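Local coordinates for stringent starvation protein A homolog (Haemophilus influenzae, PDB 3LYK), which probably forms an equimolar complex with the RNA polymerase holoenzyme, but not with the core enzyme, and belongs to the glutathione S-transferase superfamily, at residues Thr8-Lys13 with Glu44-Leu49; Leu58-Leu63 with Asp76-His81; Leu152-Val157 with Lys180-Arg185. All coordinates share one frame; numbering follows the deposited sequence.

Contact 1 of 3, residues Thr8-Lys13 with Glu44-Leu49; sequences TLFSNK and EDLMEL
Phe-10 reaches from the strand to the short helix 44-49 and meets Asp-45, Leu-46 and Leu-49. Its CG stands anti to the carbonyl carbon (chi1 -67°), and this carries the ring away from the strand to the helix. Leu-46 supplies the closest apolar touch. Its CD1 lies over one face of the ring in a CH-pi contact, 4.2 Å from the centroid and displaced toward the rim. Leu-46 CD1 is 3.9 Å from Phe-10 CG, and Leu-46 CB is 3.9 Å from Phe-10 CD1. The two side chains run past each other in opposite directions. Leu-46 CG, anti to the backbone N (chi1 175°), brings CD1 over the ring. Leu-49 CD1 comes in obliquely at Phe-10 CE2, 4.1 Å away, on the same side of the ring plane as Leu-46 CD1, with its side chain nearly at a right angle to Phe-10. Asp-45 OD1 comes to 3.5 Å from Phe-10 CE1. The carboxylate plane is almost perpendicular to the ring. This oxygen is buried by the contact and has no polar partner in the model. The packing joins the thioredoxin-like sheet of the GST N-terminal domain to a helix on one of its faces. Strand 3-11 runs between strands 30-36 and 57-60. Phe-10 also touches Ala-35 and Val-59 on these neighbours, while Leu-9 and Ser-11 pack against helix 16-27.

Contact 2 of 3, residues Leu58-Leu63 with Asp76-His81; sequences LVDRDL and DERFPH
Asp-60 and Arg-78 form a salt bridge in the GST N-terminal domain, which has a thioredoxin-like fold. It ties the hairpin of strands 57-60 and 63-66 to the C-terminal end of helix 68-78. Arg-78 NH2 donates to Asp-60 OD2 at 2.6 Å, with an N-H...O angle of 154°. The bond is single: Arg-78 NH1 stays 3.7 Å from Asp-60 OD2. The carboxylate and guanidinium planes are 32° apart, and OD2 sits near the edge of the guanidinium, tilted a little from its plane. Arg-78 spans the gap as an extended chain. Its CG is anti to the backbone N (chi1 -179°), and the extension continues to NE. Asp-60 CG is also anti to its own backbone N, and its carboxylate points across to the helix.

The next shell holds both ends in place. Arg-78 NH2 has a second hydrogen-bond partner in Tyr-74 OH, one turn back on the helix. Tyr-74 also packs on Asp-60, Leu-58 and Leu-63. Asp-60 opens a type II' beta turn to Leu-63, closed by backbone bonds in both directions between these two residues. Further out, Pro-89 of the second subunit packs on Arg-78, and Glu-77 makes salt bridges to Arg-92 and Arg-96 of that subunit. Phe-79, the residue after Arg-78, is the first to leave helical backbone angles, and its ring turns back over one face of the Arg-78 guanidinium. Phe-79 CZ lies 3.5 Å from the guanidinium plane, over its centre.

Contact 3 of 3, residues Leu152-Val157 with Lys180-Arg185; sequences LVDCYV and KAYMER
The Tyr-182 ring carries Asp-154 OD1 at its edge, in the plane of the ring. The plane of the Asp-154 carboxylate is turned 40° from that of this ring. Val-157 CG1 approaches the ring obliquely, 3.7 Å from Tyr-182 CE2. The ring of Phe-139 also meets Tyr-182, with the two planes at about 40°.

Tyr-182 OH donates to Asp-154 OD1 at 2.6 Å. The bond uses the anti lone pair of OD1, on the side away from OD2. Tyr-182 CG is anti to its backbone N (chi1 177°), which sends the ring across to helix 152-165. Both helices belong to the all-helical GST C-terminal domain, and this contact is buried within it.

The carboxylate has further partners in the same chain. OD1 also accepts from Phe-145 N, and OD2 accepts from Gly-151 N. Two protein donors therefore grip OD1, which would probably stabilise the charged form of this buried acid. On the next turn, Val-157 CB lies 3.7 Å from Tyr-182 OH.

Contacts 1 and 2 belong to the N-terminal domain and share one sheet, since strands 3-11 and 57-60 are neighbours in it. They touch directly: Val-59 CG2 packs on Phe-10 and Leu-49. Contact 3 lies in the helical C-terminal domain, about 28 Å from contact 1 and 24 Å from contact 2, centre to centre. It is the fully buried one, and it joins two helices by a neutral hydroxyl bonded to a carboxylate. The other two are partly buried and join strand to helix. Contact 1 is mainly apolar packing. Contact 2 depends on a charged pair, and of the three it alone has the second subunit beside it.

Contact 1 of 3, residues Thr8-Lys13 with Glu44-Leu49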
loop_
_atom_site.group_PDB
_atom_site.type_symbol
_atom_site.label_atom_id
_atom_site.label_comp_id
_atom_site.label_asym_id
_atom_site.label_seq_id
_atom_site.Cartn_x
_atom_site.Cartn_y
_atom_site.Cartn_z
ATOM N N THR B 8 -16.781 -3.987 -14.002
ATOM C CA THR B 8 -15.894 -4.634 -14.952
ATOM C C THR B 8 -14.520 -4.706 -14.312
ATOM O O THR B 8 -14.043 -3.697 -13.777
ATOM C CB THR B 8 -15.792 -3.812 -16.268
ATOM O OG1 THR B 8 -17.085 -3.720 -16.856
ATOM C CG2 THR B 8 -14.845 -4.452 -17.274
ATOM N N LEU B 9 -13.930 -5.904 -14.329
ATOM C CA LEU B 9 -12.575 -6.115 -13.956
ATOM C C LEU B 9 -11.708 -6.362 -15.191
ATOM O O LEU B 9 -11.893 -7.366 -15.902
ATOM C CB LEU B 9 -12.452 -7.305 -13.002
ATOM C CG LEU B 9 -11.027 -7.617 -12.565
ATOM C CD1 LEU B 9 -10.626 -6.540 -11.568
ATOM C CD2 LEU B 9 -10.912 -9.016 -11.936
ATOM N N PHE B 10 -10.764 -5.459 -15.446
ATOM C CA PHE B 10 -9.719 -5.695 -16.442
ATOM C C PHE B 10 -8.653 -6.490 -15.774
ATOM O O PHE B 10 -8.102 -6.076 -14.731
ATOM C CB PHE B 10 -9.117 -4.388 -17.014
ATOM C CG PHE B 10 -10.080 -3.601 -17.827
ATOM C CD1 PHE B 10 -10.111 -3.734 -19.212
ATOM C CD2 PHE B 10 -10.964 -2.718 -17.209
ATOM C CE1 PHE B 10 -11.038 -3.009 -19.977
ATOM C CE2 PHE B 10 -11.897 -1.983 -17.956
ATOM C CZ PHE B 10 -11.932 -2.125 -19.350
ATOM N N SER B 11 -8.345 -7.649 -16.344
ATOM C CA SER B 11 -7.385 -8.509 -15.697
ATOM C C SER B 11 -6.704 -9.412 -16.678
ATOM O O SER B 11 -7.201 -9.628 -17.795
ATOM C CB SER B 11 -8.060 -9.406 -14.623
ATOM O OG SER B 11 -9.046 -10.184 -15.205
ATOM N N ASN B 12 -5.615 -10.008 -16.205
ATOM C CA ASN B 12 -4.959 -11.067 -16.952
ATOM C C ASN B 12 -4.977 -12.349 -16.139
ATOM O O ASN B 12 -4.690 -12.329 -14.931
ATOM C CB ASN B 12 -3.519 -10.657 -17.317
ATOM C CG ASN B 12 -2.762 -11.777 -17.990
ATOM O OD1 ASN B 12 -2.192 -12.618 -17.316
ATOM N ND2 ASN B 12 -2.803 -11.818 -19.330
ATOM N N LYS B 13 -5.323 -13.461 -16.789
ATOM C CA LYS B 13 -5.505 -14.743 -16.101
ATOM C C LYS B 13 -4.261 -15.362 -15.477
ATOM O O LYS B 13 -4.384 -16.251 -14.665
ATOM C CB LYS B 13 -6.152 -15.785 -17.064
ATOM C CG LYS B 13 -5.281 -16.149 -18.272
ATOM C CD LYS B 13 -5.969 -17.344 -18.980
ATOM C CE LYS B 13 -5.881 -17.238 -20.481
ATOM N NZ LYS B 13 -4.472 -17.399 -20.954
ATOM N N GLU B 44 -7.673 -0.205 -25.808
ATOM C CA GLU B 44 -7.773 1.268 -25.725
ATOM C C GLU B 44 -8.782 1.700 -24.654
ATOM O O GLU B 44 -8.585 2.700 -24.032
ATOM C CB GLU B 44 -8.131 1.909 -27.058
ATOM C CG GLU B 44 -6.927 2.011 -28.010
ATOM C CD GLU B 44 -7.352 2.266 -29.454
ATOM O OE1 GLU B 44 -8.461 1.821 -29.841
ATOM O OE2 GLU B 44 -6.575 2.911 -30.194
ATOM N N ASP B 45 -9.830 0.923 -24.412
ATOM C CA ASP B 45 -10.759 1.344 -23.367
ATOM C C ASP B 45 -10.144 1.276 -21.937
ATOM O O ASP B 45 -10.479 2.115 -21.113
ATOM C CB ASP B 45 -12.125 0.654 -23.492
ATOM C CG ASP B 45 -12.033 -0.838 -23.268
ATOM O OD1 ASP B 45 -10.898 -1.319 -23.040
ATOM O OD2 ASP B 45 -13.075 -1.551 -23.336
ATOM N N LEU B 46 -9.239 0.323 -21.663
ATOM C CA LEU B 46 -8.457 0.353 -20.427
ATOM C C LEU B 46 -7.582 1.608 -20.351
ATOM O O LEU B 46 -7.537 2.259 -19.291
ATOM C CB LEU B 46 -7.586 -0.902 -20.218
ATOM C CG LEU B 46 -6.649 -0.885 -18.989
ATOM C CD1 LEU B 46 -7.445 -0.782 -17.684
ATOM C CD2 LEU B 46 -5.724 -2.077 -18.939
HETATM N N MSE B 47 -6.866 1.925 -21.441
HETATM C CA MSE B 47 -6.028 3.153 -21.494
HETATM C C MSE B 47 -6.803 4.464 -21.218
HETATM O O MSE B 47 -6.294 5.339 -20.554
HETATM C CB MSE B 47 -5.292 3.279 -22.839
HETATM C CG MSE B 47 -4.494 2.044 -23.215
HETATM SE SE MSE B 47 -3.225 1.498 -21.828
HETATM C CE MSE B 47 -2.301 3.209 -21.423
ATOM N N GLU B 48 -8.011 4.561 -21.754
ATOM C CA GLU B 48 -8.954 5.645 -21.534
ATOM C C GLU B 48 -9.303 5.811 -20.032
ATOM O O GLU B 48 -9.367 6.931 -19.526
ATOM C CB GLU B 48 -10.232 5.292 -22.279
ATOM C CG GLU B 48 -10.801 6.343 -23.203
ATOM C CD GLU B 48 -11.517 5.698 -24.417
ATOM O OE1 GLU B 48 -11.062 5.930 -25.577
ATOM O OE2 GLU B 48 -12.507 4.929 -24.217
ATOM N N LEU B 49 -9.507 4.692 -19.335
ATOM C CA LEU B 49 -9.972 4.690 -17.955
ATOM C C LEU B 49 -8.811 4.738 -16.963
ATOM O O LEU B 49 -8.925 5.367 -15.920
ATOM C CB LEU B 49 -10.872 3.474 -17.694
ATOM C CG LEU B 49 -12.172 3.381 -18.508
ATOM C CD1 LEU B 49 -12.764 1.977 -18.516
ATOM C CD2 LEU B 49 -13.226 4.387 -18.040
#

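Contact 2 of 3, residues Leu58-Leu63 with Asp76-His81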
loop_
_atom_site.group_PDB
_atom_site.type_symbol
_atom_site.label_atom_id
_atom_site.label_comp_id
_atom_site.label_asym_id
_atom_site.label_seq_id
_atom_site.Cartn_x
_atom_site.Cartn_y
_atom_site.Cartn_z
ATOM N N LEU B 58 -10.459 -2.120 -11.679
ATOM C CA LEU B 58 -11.869 -2.378 -11.388
ATOM C C LEU B 58 -12.594 -1.111 -11.718
ATOM O O LEU B 58 -12.150 -0.043 -11.297
ATOM C CB LEU B 58 -12.100 -2.716 -9.902
ATOM C CG LEU B 58 -13.551 -2.993 -9.483
ATOM C CD1 LEU B 58 -13.962 -4.321 -10.142
ATOM C CD2 LEU B 58 -13.613 -3.079 -7.932
ATOM N N VAL B 59 -13.677 -1.219 -12.486
ATOM C CA VAL B 59 -14.430 -0.072 -12.961
ATOM C C VAL B 59 -15.861 -0.292 -12.523
ATOM O O VAL B 59 -16.487 -1.298 -12.860
ATOM C CB VAL B 59 -14.404 0.069 -14.490
ATOM C CG1 VAL B 59 -15.251 1.258 -14.945
ATOM C CG2 VAL B 59 -12.964 0.243 -14.983
ATOM N N ASP B 60 -16.375 0.664 -11.763
ATOM C CA ASP B 60 -17.760 0.618 -11.347
ATOM C C ASP B 60 -18.399 1.919 -11.707
ATOM O O ASP B 60 -18.159 2.916 -11.038
ATOM C CB ASP B 60 -17.876 0.443 -9.846
ATOM C CG ASP B 60 -19.334 0.245 -9.398
ATOM O OD1 ASP B 60 -20.281 0.662 -10.133
ATOM O OD2 ASP B 60 -19.523 -0.337 -8.308
ATOM N N ARG B 61 -19.228 1.897 -12.746
ATOM C CA ARG B 61 -19.847 3.102 -13.271
ATOM C C ARG B 61 -18.750 4.103 -13.532
ATOM O O ARG B 61 -17.928 3.889 -14.416
ATOM C CB ARG B 61 -20.903 3.667 -12.299
ATOM C CG ARG B 61 -22.246 2.897 -12.301
ATOM C CD ARG B 61 -23.105 3.342 -11.126
ATOM N NE ARG B 61 -23.475 4.762 -11.216
ATOM C CZ ARG B 61 -24.720 5.247 -11.148
ATOM N NH1 ARG B 61 -24.915 6.557 -11.240
ATOM N NH2 ARG B 61 -25.770 4.441 -10.967
ATOM N N ASP B 62 -18.721 5.172 -12.734
ATOM C CA ASP B 62 -17.757 6.236 -12.906
ATOM C C ASP B 62 -16.441 6.001 -12.137
ATOM O O ASP B 62 -15.429 6.618 -12.450
ATOM C CB ASP B 62 -18.393 7.581 -12.498
ATOM C CG ASP B 62 -19.565 7.405 -11.517
ATOM O OD1 ASP B 62 -19.424 6.639 -10.514
ATOM O OD2 ASP B 62 -20.643 8.018 -11.770
ATOM N N LEU B 63 -16.447 5.120 -11.143
ATOM C CA LEU B 63 -15.271 4.892 -10.307
ATOM C C LEU B 63 -14.272 4.007 -11.034
ATOM O O LEU B 63 -14.645 2.928 -11.529
ATOM C CB LEU B 63 -15.685 4.242 -8.974
ATOM C CG LEU B 63 -14.577 3.845 -7.987
ATOM C CD1 LEU B 63 -13.813 5.051 -7.393
ATOM C CD2 LEU B 63 -15.144 2.954 -6.893
ATOM N N ASP B 76 -13.773 -4.995 0.664
ATOM C CA ASP B 76 -14.045 -5.380 2.026
ATOM C C ASP B 76 -14.845 -4.303 2.778
ATOM O O ASP B 76 -15.712 -4.647 3.602
ATOM C CB ASP B 76 -12.751 -5.672 2.799
ATOM C CG ASP B 76 -13.007 -6.456 4.084
ATOM O OD1 ASP B 76 -13.641 -7.563 4.010
ATOM O OD2 ASP B 76 -12.564 -5.995 5.193
ATOM N N GLU B 77 -14.540 -3.019 2.529
ATOM C CA GLU B 77 -15.303 -1.906 3.142
ATOM C C GLU B 77 -16.703 -1.755 2.537
ATOM O O GLU B 77 -17.683 -1.544 3.251
ATOM C CB GLU B 77 -14.519 -0.568 3.073
ATOM C CG GLU B 77 -13.203 -0.609 3.886
ATOM C CD GLU B 77 -12.283 0.629 3.696
ATOM O OE1 GLU B 77 -12.627 1.583 2.942
ATOM O OE2 GLU B 77 -11.207 0.641 4.319
ATOM N N ARG B 78 -16.826 -1.845 1.226
ATOM C CA ARG B 78 -18.149 -1.677 0.639
ATOM C C ARG B 78 -19.091 -2.881 0.909
ATOM O O ARG B 78 -20.284 -2.696 1.162
ATOM C CB ARG B 78 -18.050 -1.469 -0.847
ATOM C CG ARG B 78 -19.445 -1.270 -1.493
ATOM C CD ARG B 78 -19.300 -0.661 -2.856
ATOM N NE ARG B 78 -20.553 -0.727 -3.605
ATOM C CZ ARG B 78 -20.643 -0.811 -4.942
ATOM N NH1 ARG B 78 -21.846 -0.886 -5.522
ATOM N NH2 ARG B 78 -19.550 -0.863 -5.718
ATOM N N PHE B 79 -18.536 -4.094 0.901
ATOM C CA PHE B 79 -19.278 -5.344 1.065
ATOM C C PHE B 79 -18.789 -6.065 2.316
ATOM O O PHE B 79 -17.881 -6.894 2.241
ATOM C CB PHE B 79 -19.086 -6.239 -0.189
ATOM C CG PHE B 79 -19.518 -5.563 -1.469
ATOM C CD1 PHE B 79 -20.870 -5.325 -1.719
ATOM C CD2 PHE B 79 -18.569 -5.132 -2.397
ATOM C CE1 PHE B 79 -21.292 -4.662 -2.917
ATOM C CE2 PHE B 79 -18.967 -4.487 -3.602
ATOM C CZ PHE B 79 -20.336 -4.245 -3.866
ATOM N N PRO B 80 -19.387 -5.738 3.487
ATOM C CA PRO B 80 -18.870 -6.217 4.745
ATOM C C PRO B 80 -18.896 -7.727 4.937
ATOM O O PRO B 80 -18.065 -8.221 5.666
ATOM C CB PRO B 80 -19.767 -5.512 5.803
ATOM C CG PRO B 80 -20.335 -4.308 5.067
ATOM C CD PRO B 80 -20.530 -4.808 3.669
ATOM N N HIS B 81 -19.824 -8.442 4.316
ATOM C CA HIS B 81 -20.016 -9.878 4.584
ATOM C C HIS B 81 -19.547 -10.776 3.452
ATOM O O HIS B 81 -19.806 -10.474 2.278
ATOM C CB HIS B 81 -21.478 -10.177 4.973
ATOM C CG HIS B 81 -21.940 -9.336 6.120
ATOM N ND1 HIS B 81 -22.914 -8.359 5.992
ATOM C CD2 HIS B 81 -21.495 -9.260 7.404
ATOM C CE1 HIS B 81 -23.074 -7.746 7.156
ATOM N NE2 HIS B 81 -22.221 -8.268 8.028
#

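Contact 3 of 3, residues Leu152-Val157 with Lys180-Arg185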
loop_
_atom_site.group_PDB
_atom_site.type_symbol
_atom_site.label_atom_id
_atom_site.label_comp_id
_atom_site.label_asym_id
_atom_site.label_seq_id
_atom_site.Cartn_x
_atom_site.Cartn_y
_atom_site.Cartn_z
ATOM N N LEU B 152 -7.870 -11.492 4.016
ATOM C CA LEU B 152 -7.021 -10.915 2.970
ATOM C C LEU B 152 -5.598 -11.452 2.946
ATOM O O LEU B 152 -5.014 -11.532 1.873
ATOM C CB LEU B 152 -7.025 -9.374 3.011
ATOM C CG LEU B 152 -8.359 -8.651 2.767
ATOM C CD1 LEU B 152 -8.157 -7.082 2.737
ATOM C CD2 LEU B 152 -9.052 -9.129 1.473
ATOM N N VAL B 153 -5.016 -11.785 4.099
ATOM C CA VAL B 153 -3.648 -12.370 4.094
ATOM C C VAL B 153 -3.627 -13.700 3.277
ATOM O O VAL B 153 -2.712 -13.960 2.478
ATOM C CB VAL B 153 -3.139 -12.622 5.538
ATOM C CG1 VAL B 153 -1.733 -13.229 5.532
ATOM C CG2 VAL B 153 -3.157 -11.276 6.376
ATOM N N ASP B 154 -4.658 -14.509 3.452
ATOM C CA ASP B 154 -4.801 -15.760 2.678
ATOM C C ASP B 154 -4.984 -15.473 1.183
ATOM O O ASP B 154 -4.525 -16.253 0.349
ATOM C CB ASP B 154 -5.964 -16.575 3.239
ATOM C CG ASP B 154 -5.790 -16.850 4.712
ATOM O OD1 ASP B 154 -4.870 -17.625 5.070
ATOM O OD2 ASP B 154 -6.525 -16.227 5.529
ATOM N N CYS B 155 -5.598 -14.327 0.849
ATOM C CA CYS B 155 -5.688 -13.892 -0.532
ATOM C C CYS B 155 -4.320 -13.529 -1.101
ATOM O O CYS B 155 -4.176 -13.452 -2.319
ATOM C CB CYS B 155 -6.675 -12.736 -0.697
ATOM S SG CYS B 155 -8.350 -13.228 -0.176
ATOM N N TYR B 156 -3.324 -13.303 -0.236
ATOM C CA TYR B 156 -1.955 -13.124 -0.726
ATOM C C TYR B 156 -1.227 -14.479 -0.786
ATOM O O TYR B 156 -0.466 -14.724 -1.702
ATOM C CB TYR B 156 -1.123 -12.155 0.174
ATOM C CG TYR B 156 -1.314 -10.676 -0.133
ATOM C CD1 TYR B 156 -2.531 -10.046 0.147
ATOM C CD2 TYR B 156 -0.283 -9.910 -0.689
ATOM C CE1 TYR B 156 -2.736 -8.707 -0.134
ATOM C CE2 TYR B 156 -0.485 -8.523 -0.978
ATOM C CZ TYR B 156 -1.712 -7.950 -0.689
ATOM O OH TYR B 156 -1.972 -6.625 -0.947
ATOM N N VAL B 157 -1.404 -15.319 0.228
ATOM C CA VAL B 157 -0.662 -16.575 0.285
ATOM C C VAL B 157 -1.189 -17.618 -0.746
ATOM O O VAL B 157 -0.387 -18.217 -1.480
ATOM C CB VAL B 157 -0.617 -17.150 1.736
ATOM C CG1 VAL B 157 0.163 -18.446 1.785
ATOM C CG2 VAL B 157 0.047 -16.107 2.720
ATOM N N LYS B 180 0.409 -28.696 3.305
ATOM C CA LYS B 180 -0.591 -29.438 2.518
ATOM C C LYS B 180 -1.968 -29.268 3.086
ATOM O O LYS B 180 -2.930 -29.122 2.340
ATOM C CB LYS B 180 -0.250 -30.937 2.484
ATOM C CG LYS B 180 0.936 -31.276 1.610
ATOM C CD LYS B 180 1.449 -32.683 1.971
ATOM C CE LYS B 180 2.389 -33.239 0.913
ATOM N NZ LYS B 180 2.965 -34.532 1.405
ATOM N N ALA B 181 -2.076 -29.310 4.412
ATOM C CA ALA B 181 -3.370 -29.078 5.058
ATOM C C ALA B 181 -3.903 -27.647 4.727
ATOM O O ALA B 181 -5.081 -27.475 4.395
ATOM C CB ALA B 181 -3.291 -29.345 6.604
ATOM N N TYR B 182 -3.041 -26.637 4.796
ATOM C CA TYR B 182 -3.464 -25.255 4.475
ATOM C C TYR B 182 -3.937 -25.146 3.018
ATOM O O TYR B 182 -4.970 -24.548 2.724
ATOM C CB TYR B 182 -2.293 -24.275 4.736
ATOM C CG TYR B 182 -2.596 -22.845 4.370
ATOM C CD1 TYR B 182 -3.455 -22.071 5.173
ATOM C CD2 TYR B 182 -2.052 -22.274 3.200
ATOM C CE1 TYR B 182 -3.739 -20.732 4.832
ATOM C CE2 TYR B 182 -2.317 -20.942 2.851
ATOM C CZ TYR B 182 -3.161 -20.176 3.670
ATOM O OH TYR B 182 -3.435 -18.888 3.305
HETATM N N MSE B 183 -3.173 -25.743 2.111
HETATM C CA MSE B 183 -3.541 -25.759 0.712
HETATM C C MSE B 183 -4.912 -26.301 0.461
HETATM O O MSE B 183 -5.677 -25.681 -0.278
HETATM C CB MSE B 183 -2.493 -26.488 -0.127
HETATM C CG MSE B 183 -1.293 -25.583 -0.384
HETATM SE SE MSE B 183 0.219 -26.504 -1.242
HETATM C CE MSE B 183 -0.253 -26.363 -3.071
ATOM N N GLU B 184 -5.244 -27.446 1.073
ATOM C CA GLU B 184 -6.581 -27.991 0.904
ATOM C C GLU B 184 -7.625 -27.006 1.452
ATOM O O GLU B 184 -8.682 -26.797 0.871
ATOM C CB GLU B 184 -6.695 -29.360 1.597
ATOM C CG GLU B 184 -8.049 -30.066 1.376
ATOM C CD GLU B 184 -9.175 -29.627 2.349
ATOM O OE1 GLU B 184 -8.890 -29.100 3.463
ATOM O OE2 GLU B 184 -10.362 -29.823 1.984
ATOM N N ARG B 185 -7.317 -26.402 2.590
ATOM C CA ARG B 185 -8.270 -25.507 3.262
ATOM C C ARG B 185 -8.596 -24.312 2.369
ATOM O O ARG B 185 -9.755 -23.915 2.234
ATOM C CB ARG B 185 -7.623 -25.040 4.555
ATOM C CG ARG B 185 -8.517 -24.400 5.538
ATOM C CD ARG B 185 -7.660 -24.221 6.831
ATOM N NE ARG B 185 -7.352 -25.508 7.428
ATOM C CZ ARG B 185 -6.152 -25.917 7.828
ATOM N NH1 ARG B 185 -5.076 -25.141 7.778
ATOM N NH2 ARG B 185 -6.047 -27.131 8.324
#